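Local coordinates for protein TP_0956 (Treponema pallidum subsp. pallidum, PDB 3U64), which probably serves as the T component of a TRAP transporter, a helical lipoprotein related to tetratricopeptide-repeat proteins and linked to protein-protein interaction, at residues P63-R66 against G67-L70; S134-E137 against Q138-H141; R146-R149 against V150-G153; A236-P239 against D240-I243; K292-V295 against Q296-F299. One frame throughout, in Å; residues are numbered along the deposited sequence.

Overall arrangement
All five contacts are local and follow one another along the chain; none nests within or crosses another. Contact 1 turns the loop after helix 41-61 into helix 66-89. Contact 2 joins helix 128-132 to helix 137-144, and contact 3 leads from there into helix 152-166. A salt bridge from Arg66 to Asp151 ties contact 1 to contact 3. Contacts 2 and 3 come within about 5 Å between nearest atoms. Contact 4 opens helix 240-250 after helix 220-233. Contact 5 ends helix 278-293 and leads into the short helix 295-298. Contacts 1 and 2 each lie about 42 Å from contact 5, centre to centre, on the opposite side of the chain's centre.

Contact 1 (P63-R66 against G67-L70); sequences PAHR and GLSL
His65 and Arg66 meet Gly67 and the residues after it where the loop from helix 41-61 turns into helix 66-89. His65 is the N-cap. Its ring carbon CG stands opposite the backbone N (chi1 -162°), and this brings the ring edge to the N-H of the first turn. Leu68 N then donates to His65 ND1 at 3.0 Å. The donor sits near the ring plane, tilted 16° from it. The bond is bent, with 143° at the hydrogen. Leu68 CB rests 3.8 Å from the same nitrogen, His65 ND1. Gly67 C lies at the edge of the same ring, in its plane.

Ser69 N reaches His65 O at 3.1 Å, and Leu70 N reaches Arg66 O at 3.0 Å. One water sits 2.8 Å from Pro63 O and 2.7 Å from Ser69 OG, so it joins the loop to the first turn. Ser69 is buried, and its OG also bonds Ser119.

Arg66 meets Gly67 through its CB, while its long chain leaves the turn. The chain bends at chi3, and its end forms a salt bridge with Asp151 and a hydrogen bond with Ser120 of helix 96-124.

Because His65 ND1 accepts a hydrogen bond from Leu68 N, it is probably unprotonated and the ring neutral, with its proton on NE2. The cap would then use a neutral ring nitrogen, where an aspartate uses a carboxylate.

Contact 2 (S134-E137 against Q138-H141); sequences SGDE and QRLH. With SO4 (sulfate ion), chain C.
Asp136 is the N-cap of helix 137-144, and an ST turn leads into it from Ser134. The Asp136 side chain reaches forward over the first turn because CG is opposite the backbone N (chi1 179°). Arg139 N donates to Asp136 OD1 at 3.2 Å, coming from well above the carboxylate plane. Gln138 N adds a weak bond to the same oxygen at 2.9 Å. The carboxylate would also suit the positive end of the helix dipole. Behind it, Leu140 N bonds Asp136 O at 2.9 Å, in the usual helical way.

In the ST turn, Ser134 OG accepts from Asp136 N at 3.1 Å, and it is also bonded to Glu131 O. Leu140 is buried and packs on helix 176-192, where His180 also bonds Glu137.

Arg139 runs back across Asp136 at about a right angle. Its methylenes, and not its charge, do the touching: Asp136 OD2 lies 3.3 Å from Arg139 CD. The guanidinium then passes beneath Ser134 CB, which sits over the centre of one face. Its salt bridge is with Glu131. At its edge it also holds a sulfate, probably from the crystallisation liquor, with Arg139 NH2 3.0 Å from sulfate O2.

Contact 3 (R146-R149 against V150-G153); sequences RCTR and VDVG. With SO4 (sulfate ion), chain E.
Thr148 and Asp151 form a tight turn that leads into helix 152-166, bonded to each other in both directions. Thr148 N donates to Asp151 OD2 at 2.8 Å, and the bond is nearly straight (169°). The oxygen is met on its anti side, somewhat out of the carboxylate plane. In return, Asp151 N donates to Thr148 O at 2.8 Å, from above the carbonyl plane. Asp151 CG lies beside its own backbone N (chi1 -55°), which folds the carboxylate back toward Thr148. Thr148 OG1 takes a weak bond from Val150 N at 3.4 Å.

The next turn repeats the three-residue step. Val152 N bonds Arg149 O at 3.2 Å, again from above the carbonyl plane. A water donates to Arg149 O and accepts from Gly153 N, its oxygen 3.0 Å from Gly153 N.

Asp151 is buried, and its carboxylate is well supplied with partners. OD1 forms a salt bridge with Arg66 NH2, and OD2 also bonds Tyr125 OH. These donors would probably keep it charged. Cys147 CB packs 3.7 Å from Asp151 OD2. Val152 packs on helix 176-192.

Arg149 is exposed; it makes a cation-pi contact with Trp193. Its guanidinium edge holds a sulfate, probably from the crystallisation liquor. Arg149 NH2 is 2.9 Å from sulfate O1, and Ser195 N binds the same ion.

Two consecutive three-residue turns thus lead into helix 152-166, and the bond from Thr148 N to the acid three residues on resembles the return half of a capping box.

Contact 4 (A236-P239 against D240-I243); sequences AHDP and DHHI
His241 turns the edge of its ring to Asp238, and His242 lies over one face of that ring. His242 CG stands above the His241 plane, offset toward the rim. In the other direction, His241 NE2 sits 3.3 Å above the plane of the His242 ring, also toward its rim. The two rings thus overlap only in part. The Asp238 carboxylate is turned 39° from the His241 ring, with Asp238 CG near the ring plane at its edge.

The site is the start of helix 240-250, where Asp238 makes capping bonds. With CG opposite the backbone N (chi1 171°), the carboxylate is carried forward to the N-H groups of Asp240 and His241. Asp240 N donates to Asp238 OD1 at 2.9 Å. Asp238 OD2 takes two bonds, from His241 N at 3.3 Å and from His241 ND1 at 3.2 Å. Both donors come from the same face of the carboxylate. The ring can do this because His241 CG sits between its backbone N and carbonyl carbon (chi1 74°), which folds it back over the turn. ND1 acts as the donor here, so it carries a proton.

Asp240 OD2 lies 3.5 Å from Asp238 OD1, a pairing of like charges. The helix start and the nearby N-H groups probably ease it. The other Asp240 oxygen bonds Ser284.

Pro239 and Ile243 are buried against helices 256-268 and 278-293. A water 2.9 Å from His242 NE2 also reaches Ala236 O. Ile243 N closes the first turn on Pro239 O at 3.0 Å.

Contact 5 (K292-V295 against Q296-F299); sequences KAHV and QDFF
Val295 and Phe299 make the tight side of this contact, and His294 with Asp297 makes the solvent side. Val295 CG2 touches the ring atom Phe299 CD2 at 3.6 Å, and the two side chains cross at about a right angle. CG2 is there because it stands opposite the backbone N. Buried Phe299 meets Phe259 edge-to-face, and Val295 packs on helix 256-268. Val295 O is gripped twice, by Phe298 N at 2.9 Å and by Phe299 N at 3.3 Å.

These bonds belong to the short, weakly bonded helix 295-298. It follows helix 278-293 after His294, the first residue to leave helical angles. Asp297 N also closes on His294 O at 3.0 Å.

Between the two sides, Phe298 packs on Trp290 and Leu291. Phe298 CE2 lies 3.7 Å from His294 CB, and one face of the Phe298 ring lies against Asp297 CB, offset toward its rim.

On the solvent side, His294 ND1 donates to Asp297 OD2 at 2.9 Å, with 166° at the hydrogen. The oxygen lies at the ring edge, in plane, but is met from above its carboxylate, the two planes 85° apart. Trp290 stacks on the His294 ring. Gln296 is exposed, and its OE1 bonds Arg256.

Contact 1 (P63-R66 against G67-L70)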
loop_
_atom_site.group_PDB
_atom_site.type_symbol
_atom_site.label_atom_id
_atom_site.label_comp_id
_atom_site.label_asym_id
_atom_site.label_seq_id
_atom_site.Cartn_x
_atom_site.Cartn_y
_atom_site.Cartn_z
ATOM N N PRO A 63 20.156 -14.868 10.210
ATOM C CA PRO A 63 20.304 -15.697 9.006
ATOM C C PRO A 63 20.328 -17.208 9.278
ATOM O O PRO A 63 20.214 -17.984 8.322
ATOM C CB PRO A 63 21.645 -15.230 8.415
ATOM C CG PRO A 63 22.047 -13.969 9.233
ATOM C CD PRO A 63 21.404 -14.165 10.560
ATOM N N ALA A 64 20.460 -17.622 10.540
ATOM C CA ALA A 64 20.532 -19.053 10.875
ATOM C C ALA A 64 19.185 -19.579 11.324
ATOM O O ALA A 64 19.042 -20.761 11.652
ATOM C CB ALA A 64 21.569 -19.318 11.944
ATOM N N HIS A 65 18.189 -18.703 11.343
ATOM C CA HIS A 65 16.847 -19.151 11.664
ATOM C C HIS A 65 16.226 -19.732 10.392
ATOM O O HIS A 65 15.891 -19.005 9.446
ATOM C CB HIS A 65 15.988 -18.019 12.231
ATOM C CG HIS A 65 14.778 -18.507 12.957
ATOM N ND1 HIS A 65 13.673 -19.017 12.306
ATOM C CD2 HIS A 65 14.508 -18.596 14.281
ATOM C CE1 HIS A 65 12.770 -19.379 13.198
ATOM N NE2 HIS A 65 13.251 -19.141 14.403
ATOM N N ARG A 66 16.091 -21.051 10.376
ATOM C CA ARG A 66 15.607 -21.750 9.201
ATOM C C ARG A 66 14.150 -21.421 8.906
ATOM O O ARG A 66 13.775 -21.234 7.748
ATOM C CB ARG A 66 15.796 -23.246 9.374
ATOM C CG ARG A 66 17.268 -23.658 9.478
ATOM C CD ARG A 66 17.363 -25.159 9.369
ATOM N NE ARG A 66 16.806 -25.627 8.103
ATOM C CZ ARG A 66 16.599 -26.905 7.801
ATOM N NH1 ARG A 66 16.891 -27.845 8.690
ATOM N NH2 ARG A 66 16.090 -27.243 6.616
ATOM N N GLY A 67 13.337 -21.340 9.959
ATOM C CA GLY A 67 11.943 -20.977 9.814
ATOM C C GLY A 67 11.745 -19.627 9.126
ATOM O O GLY A 67 10.848 -19.471 8.280
ATOM N N LEU A 68 12.580 -18.650 9.484
ATOM C CA LEU A 68 12.479 -17.301 8.920
ATOM C C LEU A 68 12.916 -17.279 7.462
ATOM O O LEU A 68 12.290 -16.617 6.634
ATOM C CB LEU A 68 13.298 -16.287 9.734
ATOM C CG LEU A 68 12.508 -15.491 10.765
ATOM C CD1 LEU A 68 13.428 -14.539 11.533
ATOM C CD2 LEU A 68 11.409 -14.729 10.059
ATOM N N SER A 69 14.010 -17.977 7.167
ATOM C CA SER A 69 14.448 -18.188 5.789
ATOM C C SER A 69 13.321 -18.722 4.937
ATOM O O SER A 69 13.003 -18.149 3.893
ATOM C CB SER A 69 15.640 -19.148 5.731
ATOM O OG SER A 69 16.830 -18.482 6.134
ATOM N N LEU A 70 12.712 -19.824 5.376
ATOM C CA LEU A 70 11.609 -20.430 4.632
ATOM C C LEU A 70 10.421 -19.483 4.515
ATOM O O LEU A 70 9.863 -19.303 3.424
ATOM C CB LEU A 70 11.168 -21.751 5.276
ATOM C CG LEU A 70 10.040 -22.512 4.552
ATOM C CD1 LEU A 70 10.294 -22.579 3.041
ATOM C CD2 LEU A 70 9.794 -23.931 5.127
HETATM O O HOH W 1 18.480 -20.072 7.617
HETATM O O HOH W 2 16.429 -16.404 8.807
#

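Contact 2 (S134-E137 against Q138-H141)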
loop_
_atom_site.group_PDB
_atom_site.type_symbol
_atom_site.label_atom_id
_atom_site.label_comp_id
_atom_site.label_asym_id
_atom_site.label_seq_id
_atom_site.Cartn_x
_atom_site.Cartn_y
_atom_site.Cartn_z
ATOM N N SER A 134 26.124 -27.869 -8.765
ATOM C CA SER A 134 27.421 -28.233 -9.328
ATOM C C SER A 134 27.359 -28.671 -10.802
ATOM O O SER A 134 28.359 -28.611 -11.518
ATOM C CB SER A 134 28.055 -29.348 -8.493
ATOM O OG SER A 134 27.224 -30.497 -8.506
ATOM N N GLY A 135 26.190 -29.116 -11.250
ATOM C CA GLY A 135 26.062 -29.734 -12.560
ATOM C C GLY A 135 26.590 -31.165 -12.584
ATOM O O GLY A 135 26.538 -31.846 -13.613
ATOM N N ASP A 136 27.112 -31.613 -11.443
ATOM C CA ASP A 136 27.620 -32.973 -11.275
ATOM C C ASP A 136 26.521 -33.827 -10.656
ATOM O O ASP A 136 26.149 -33.614 -9.501
ATOM C CB ASP A 136 28.850 -32.955 -10.357
ATOM C CG ASP A 136 29.441 -34.345 -10.105
ATOM O OD1 ASP A 136 28.700 -35.355 -10.119
ATOM O OD2 ASP A 136 30.669 -34.416 -9.879
ATOM N N GLU A 137 26.017 -34.805 -11.410
ATOM C CA GLU A 137 24.836 -35.540 -10.982
ATOM C C GLU A 137 25.059 -36.293 -9.684
ATOM O O GLU A 137 24.141 -36.428 -8.866
ATOM C CB GLU A 137 24.368 -36.510 -12.056
ATOM C CG GLU A 137 22.953 -36.960 -11.840
ATOM C CD GLU A 137 21.970 -35.801 -11.928
ATOM O OE1 GLU A 137 22.402 -34.678 -12.292
ATOM O OE2 GLU A 137 20.768 -36.014 -11.636
ATOM N N GLN A 138 26.279 -36.787 -9.508
ATOM C CA GLN A 138 26.632 -37.562 -8.326
ATOM C C GLN A 138 26.720 -36.689 -7.069
ATOM O O GLN A 138 26.336 -37.108 -5.976
ATOM C CB GLN A 138 27.949 -38.298 -8.560
ATOM C CG GLN A 138 28.696 -38.628 -7.293
ATOM C CD GLN A 138 29.980 -39.366 -7.580
ATOM O OE1 GLN A 138 30.104 -40.031 -8.612
ATOM N NE2 GLN A 138 30.951 -39.248 -6.675
ATOM N N ARG A 139 27.220 -35.470 -7.233
ATOM C CA ARG A 139 27.230 -34.513 -6.137
ATOM C C ARG A 139 25.802 -34.048 -5.832
ATOM O O ARG A 139 25.417 -33.902 -4.669
ATOM C CB ARG A 139 28.168 -33.332 -6.454
ATOM C CG ARG A 139 29.665 -33.748 -6.544
ATOM C CD ARG A 139 30.582 -32.629 -7.069
ATOM N NE ARG A 139 30.533 -31.419 -6.244
ATOM C CZ ARG A 139 31.032 -30.241 -6.613
ATOM N NH1 ARG A 139 31.615 -30.101 -7.800
ATOM N NH2 ARG A 139 30.940 -29.203 -5.799
ATOM N N LEU A 140 25.006 -33.841 -6.874
ATOM C CA LEU A 140 23.607 -33.433 -6.684
ATOM C C LEU A 140 22.842 -34.493 -5.882
ATOM O O LEU A 140 22.178 -34.187 -4.879
ATOM C CB LEU A 140 22.948 -33.221 -8.038
ATOM C CG LEU A 140 21.458 -32.889 -8.081
ATOM C CD1 LEU A 140 21.154 -31.665 -7.231
ATOM C CD2 LEU A 140 21.045 -32.647 -9.524
ATOM N N HIS A 141 22.963 -35.741 -6.327
ATOM C CA HIS A 141 22.300 -36.872 -5.692
ATOM C C HIS A 141 22.816 -37.127 -4.276
ATOM O O HIS A 141 22.049 -37.488 -3.382
ATOM C CB HIS A 141 22.474 -38.134 -6.553
ATOM C CG HIS A 141 21.849 -39.356 -5.959
ATOM N ND1 HIS A 141 22.505 -40.164 -5.052
ATOM C CD2 HIS A 141 20.622 -39.906 -6.132
ATOM C CE1 HIS A 141 21.711 -41.158 -4.694
ATOM N NE2 HIS A 141 20.565 -41.026 -5.336
HETATM S S SO4 C . 33.273 -26.597 -7.149
HETATM O O1 SO4 C . 34.132 -27.742 -7.445
HETATM O O2 SO4 C . 32.729 -26.739 -5.796
HETATM O O3 SO4 C . 34.082 -25.385 -7.205
HETATM O O4 SO4 C . 32.196 -26.518 -8.142
#

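Contact 3 (R146-R149 against V150-G153)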
loop_
_atom_site.group_PDB
_atom_site.type_symbol
_atom_site.label_atom_id
_atom_site.label_comp_id
_atom_site.label_asym_id
_atom_site.label_seq_id
_atom_site.Cartn_x
_atom_site.Cartn_y
_atom_site.Cartn_z
ATOM N N ARG A 146 21.097 -36.399 1.788
ATOM C CA ARG A 146 21.265 -35.944 3.161
ATOM C C ARG A 146 19.962 -35.377 3.735
ATOM O O ARG A 146 19.777 -35.320 4.956
ATOM C CB ARG A 146 22.396 -34.914 3.244
ATOM C CG ARG A 146 23.756 -35.469 2.816
ATOM C CD ARG A 146 24.813 -34.377 2.763
ATOM N NE ARG A 146 25.056 -33.774 4.071
ATOM C CZ ARG A 146 25.750 -32.652 4.265
ATOM N NH1 ARG A 146 26.271 -32.008 3.222
ATOM N NH2 ARG A 146 25.926 -32.181 5.500
ATOM N N CYS A 147 19.053 -34.992 2.842
ATOM C CA CYS A 147 17.782 -34.387 3.230
ATOM C C CYS A 147 16.844 -35.371 3.916
ATOM O O CYS A 147 16.773 -36.539 3.559
ATOM C CB CYS A 147 17.083 -33.779 2.002
ATOM S SG CYS A 147 18.016 -32.411 1.266
ATOM N N THR A 148 16.098 -34.873 4.889
ATOM C CA THR A 148 15.083 -35.670 5.568
ATOM C C THR A 148 13.702 -35.015 5.453
ATOM O O THR A 148 13.539 -33.960 4.814
ATOM C CB THR A 148 15.429 -35.798 7.039
ATOM O OG1 THR A 148 15.316 -34.507 7.650
ATOM C CG2 THR A 148 16.867 -36.309 7.187
ATOM N N ARG A 149 12.717 -35.634 6.098
ATOM C CA ARG A 149 11.341 -35.166 6.017
ATOM C C ARG A 149 11.246 -33.746 6.542
ATOM O O ARG A 149 10.392 -32.972 6.115
ATOM C CB ARG A 149 10.408 -36.096 6.789
ATOM C CG ARG A 149 10.085 -37.381 6.021
ATOM C CD ARG A 149 9.500 -38.478 6.906
ATOM N NE ARG A 149 8.064 -38.346 7.115
ATOM C CZ ARG A 149 7.139 -38.756 6.249
ATOM N NH1 ARG A 149 7.499 -39.309 5.099
ATOM N NH2 ARG A 149 5.848 -38.612 6.530
ATOM N N VAL A 150 12.144 -33.406 7.459
ATOM C CA VAL A 150 12.188 -32.066 8.022
ATOM C C VAL A 150 12.500 -31.013 6.941
ATOM O O VAL A 150 12.122 -29.851 7.084
ATOM C CB VAL A 150 13.205 -32.016 9.200
ATOM C CG1 VAL A 150 13.663 -30.612 9.491
ATOM C CG2 VAL A 150 12.586 -32.637 10.440
ATOM N N ASP A 151 13.160 -31.439 5.857
ATOM C CA ASP A 151 13.591 -30.540 4.779
ATOM C C ASP A 151 12.591 -30.416 3.629
ATOM O O ASP A 151 12.822 -29.671 2.679
ATOM C CB ASP A 151 14.935 -30.996 4.207
ATOM C CG ASP A 151 15.997 -31.133 5.270
ATOM O OD1 ASP A 151 16.177 -30.163 6.028
ATOM O OD2 ASP A 151 16.642 -32.209 5.356
ATOM N N VAL A 152 11.485 -31.142 3.718
ATOM C CA VAL A 152 10.549 -31.232 2.611
ATOM C C VAL A 152 9.905 -29.890 2.276
ATOM O O VAL A 152 9.856 -29.510 1.117
ATOM C CB VAL A 152 9.491 -32.311 2.854
ATOM C CG1 VAL A 152 8.394 -32.209 1.806
ATOM C CG2 VAL A 152 10.159 -33.701 2.832
ATOM N N GLY A 153 9.440 -29.161 3.286
ATOM C CA GLY A 153 8.906 -27.827 3.067
ATOM C C GLY A 153 9.860 -26.969 2.255
ATOM O O GLY A 153 9.469 -26.292 1.291
HETATM S S SO4 E . 3.645 -40.253 3.579
HETATM O O1 SO4 E . 3.630 -39.350 4.733
HETATM O O2 SO4 E . 4.953 -40.901 3.437
HETATM O O3 SO4 E . 2.603 -41.260 3.794
HETATM O O4 SO4 E . 3.352 -39.497 2.363
HETATM O O HOH W 3 9.026 -30.150 6.100
#

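Contact 4 (A236-P239 against D240-I243)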
loop_
_atom_site.group_PDB
_atom_site.type_symbol
_atom_site.label_atom_id
_atom_site.label_comp_id
_atom_site.label_asym_id
_atom_site.label_seq_id
_atom_site.Cartn_x
_atom_site.Cartn_y
_atom_site.Cartn_z
ATOM N N ALA A 236 -11.129 -32.328 -2.074
ATOM C CA ALA A 236 -12.322 -31.998 -2.840
ATOM C C ALA A 236 -12.612 -30.489 -2.829
ATOM O O ALA A 236 -13.310 -29.983 -3.711
ATOM C CB ALA A 236 -13.531 -32.761 -2.280
ATOM N N HIS A 237 -12.106 -29.788 -1.813
ATOM C CA HIS A 237 -12.301 -28.341 -1.676
ATOM C C HIS A 237 -11.211 -27.573 -2.409
ATOM O O HIS A 237 -11.150 -26.341 -2.339
ATOM C CB HIS A 237 -12.272 -27.928 -0.202
ATOM C CG HIS A 237 -13.473 -28.368 0.574
ATOM N ND1 HIS A 237 -13.419 -29.365 1.527
ATOM C CD2 HIS A 237 -14.761 -27.951 0.534
ATOM C CE1 HIS A 237 -14.622 -29.537 2.047
ATOM N NE2 HIS A 237 -15.454 -28.694 1.460
ATOM N N ASP A 238 -10.329 -28.305 -3.084
ATOM C CA ASP A 238 -9.220 -27.684 -3.783
ATOM C C ASP A 238 -9.534 -27.489 -5.273
ATOM O O ASP A 238 -9.799 -28.457 -5.981
ATOM C CB ASP A 238 -7.958 -28.529 -3.632
ATOM C CG ASP A 238 -6.829 -28.030 -4.520
ATOM O OD1 ASP A 238 -6.711 -26.789 -4.675
ATOM O OD2 ASP A 238 -6.079 -28.868 -5.077
ATOM N N PRO A 239 -9.505 -26.235 -5.749
ATOM C CA PRO A 239 -9.782 -25.946 -7.165
ATOM C C PRO A 239 -8.559 -26.164 -8.039
ATOM O O PRO A 239 -8.686 -26.390 -9.240
ATOM C CB PRO A 239 -10.150 -24.456 -7.166
ATOM C CG PRO A 239 -10.178 -24.027 -5.743
ATOM C CD PRO A 239 -9.380 -25.007 -4.955
ATOM N N ASP A 240 -7.383 -26.114 -7.425
ATOM C CA ASP A 240 -6.121 -26.130 -8.164
ATOM C C ASP A 240 -5.855 -27.403 -8.916
ATOM O O ASP A 240 -5.312 -27.359 -10.013
ATOM C CB ASP A 240 -4.945 -25.838 -7.235
ATOM C CG ASP A 240 -4.837 -24.374 -6.914
ATOM O OD1 ASP A 240 -4.789 -23.568 -7.871
ATOM O OD2 ASP A 240 -4.843 -24.025 -5.721
ATOM N N HIS A 241 -6.208 -28.543 -8.340
ATOM C CA HIS A 241 -5.955 -29.774 -9.065
ATOM C C HIS A 241 -6.858 -29.857 -10.290
ATOM O O HIS A 241 -6.430 -30.350 -11.318
ATOM C CB HIS A 241 -6.003 -31.023 -8.168
ATOM C CG HIS A 241 -7.377 -31.432 -7.740
ATOM N ND1 HIS A 241 -8.068 -30.791 -6.738
ATOM C CD2 HIS A 241 -8.160 -32.463 -8.134
ATOM C CE1 HIS A 241 -9.233 -31.388 -6.555
ATOM N NE2 HIS A 241 -9.315 -32.404 -7.393
ATOM N N HIS A 242 -8.080 -29.320 -10.202
ATOM C CA HIS A 242 -8.971 -29.257 -11.376
ATOM C C HIS A 242 -8.378 -28.356 -12.463
ATOM O O HIS A 242 -8.364 -28.719 -13.645
ATOM C CB HIS A 242 -10.397 -28.780 -11.012
ATOM C CG HIS A 242 -11.099 -29.661 -10.021
ATOM N ND1 HIS A 242 -11.494 -30.952 -10.317
ATOM C CD2 HIS A 242 -11.461 -29.446 -8.732
ATOM C CE1 HIS A 242 -12.070 -31.489 -9.255
ATOM N NE2 HIS A 242 -12.059 -30.600 -8.278
ATOM N N ILE A 243 -7.887 -27.186 -12.057
ATOM C CA ILE A 243 -7.283 -26.232 -12.989
ATOM C C ILE A 243 -6.022 -26.809 -13.642
ATOM O O ILE A 243 -5.819 -26.692 -14.850
ATOM C CB ILE A 243 -6.947 -24.909 -12.284
ATOM C CG1 ILE A 243 -8.255 -24.217 -11.877
ATOM C CG2 ILE A 243 -6.050 -24.021 -13.195
ATOM C CD1 ILE A 243 -8.075 -23.007 -11.003
HETATM O O HOH W 4 -13.831 -30.943 -6.007
#

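Contact 5 (K292-V295 against Q296-F299)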
loop_
_atom_site.group_PDB
_atom_site.type_symbol
_atom_site.label_atom_id
_atom_site.label_comp_id
_atom_site.label_asym_id
_atom_site.label_seq_id
_atom_site.Cartn_x
_atom_site.Cartn_y
_atom_site.Cartn_z
ATOM N N LYS A 292 -11.990 -20.291 -18.714
ATOM C CA LYS A 292 -13.256 -20.532 -19.407
ATOM C C LYS A 292 -13.570 -19.426 -20.423
ATOM O O LYS A 292 -13.928 -19.714 -21.566
ATOM C CB LYS A 292 -14.425 -20.718 -18.433
ATOM C CG LYS A 292 -14.410 -22.046 -17.703
ATOM C CD LYS A 292 -15.706 -22.299 -16.990
ATOM C CE LYS A 292 -16.743 -22.902 -17.926
ATOM N NZ LYS A 292 -16.472 -24.340 -18.250
ATOM N N ALA A 293 -13.421 -18.167 -20.015
ATOM C CA ALA A 293 -13.688 -17.045 -20.928
ATOM C C ALA A 293 -12.785 -17.098 -22.165
ATOM O O ALA A 293 -13.194 -16.716 -23.260
ATOM C CB ALA A 293 -13.537 -15.703 -20.210
ATOM N N HIS A 294 -11.565 -17.590 -21.980
ATOM C CA HIS A 294 -10.593 -17.650 -23.063
ATOM C C HIS A 294 -10.449 -19.023 -23.711
ATOM O O HIS A 294 -9.415 -19.326 -24.308
ATOM C CB HIS A 294 -9.233 -17.186 -22.562
ATOM C CG HIS A 294 -9.140 -15.706 -22.392
ATOM N ND1 HIS A 294 -8.347 -14.914 -23.193
ATOM C CD2 HIS A 294 -9.756 -14.869 -21.527
ATOM C CE1 HIS A 294 -8.470 -13.654 -22.822
ATOM N NE2 HIS A 294 -9.320 -13.598 -21.813
ATOM N N VAL A 295 -11.480 -19.851 -23.607
ATOM C CA VAL A 295 -11.364 -21.223 -24.103
ATOM C C VAL A 295 -10.981 -21.261 -25.589
ATOM O O VAL A 295 -10.177 -22.092 -26.012
ATOM C CB VAL A 295 -12.656 -22.015 -23.847
ATOM C CG1 VAL A 295 -13.866 -21.271 -24.430
ATOM C CG2 VAL A 295 -12.530 -23.457 -24.391
ATOM N N GLN A 296 -11.526 -20.325 -26.366
ATOM C CA GLN A 296 -11.293 -20.261 -27.811
ATOM C C GLN A 296 -9.829 -20.024 -28.195
ATOM O O GLN A 296 -9.412 -20.324 -29.324
ATOM C CB GLN A 296 -12.180 -19.175 -28.431
ATOM C CG GLN A 296 -13.675 -19.455 -28.316
ATOM C CD GLN A 296 -14.098 -20.628 -29.177
ATOM O OE1 GLN A 296 -14.823 -21.511 -28.726
ATOM N NE2 GLN A 296 -13.640 -20.643 -30.429
ATOM N N ASP A 297 -9.064 -19.467 -27.259
ATOM C CA ASP A 297 -7.633 -19.241 -27.440
ATOM C C ASP A 297 -6.886 -20.560 -27.460
ATOM O O ASP A 297 -5.824 -20.662 -28.066
ATOM C CB ASP A 297 -7.055 -18.401 -26.293
ATOM C CG ASP A 297 -7.617 -16.986 -26.238
ATOM O OD1 ASP A 297 -8.638 -16.698 -26.904
ATOM O OD2 ASP A 297 -7.028 -16.163 -25.501
ATOM N N PHE A 298 -7.443 -21.570 -26.793
ATOM C CA PHE A 298 -6.697 -22.794 -26.507
ATOM C C PHE A 298 -7.105 -23.998 -27.355
ATOM O O PHE A 298 -6.323 -24.937 -27.511
ATOM C CB PHE A 298 -6.756 -23.128 -25.002
ATOM C CG PHE A 298 -6.556 -21.938 -24.125
ATOM C CD1 PHE A 298 -5.396 -21.187 -24.220
ATOM C CD2 PHE A 298 -7.536 -21.545 -23.229
ATOM C CE1 PHE A 298 -5.212 -20.072 -23.439
ATOM C CE2 PHE A 298 -7.360 -20.430 -22.431
ATOM C CZ PHE A 298 -6.196 -19.689 -22.539
ATOM N N PHE A 299 -8.314 -23.973 -27.910
ATOM C CA PHE A 299 -8.778 -25.066 -28.766
ATOM C C PHE A 299 -9.229 -24.614 -30.162
ATOM O O PHE A 299 -9.425 -23.418 -30.407
ATOM C CB PHE A 299 -9.892 -25.836 -28.061
ATOM C CG PHE A 299 -9.512 -26.307 -26.691
ATOM C CD1 PHE A 299 -8.804 -27.486 -26.524
ATOM C CD2 PHE A 299 -9.839 -25.559 -25.568
ATOM C CE1 PHE A 299 -8.437 -27.926 -25.263
ATOM C CE2 PHE A 299 -9.476 -25.988 -24.299
ATOM C CZ PHE A 299 -8.772 -27.175 -24.145
#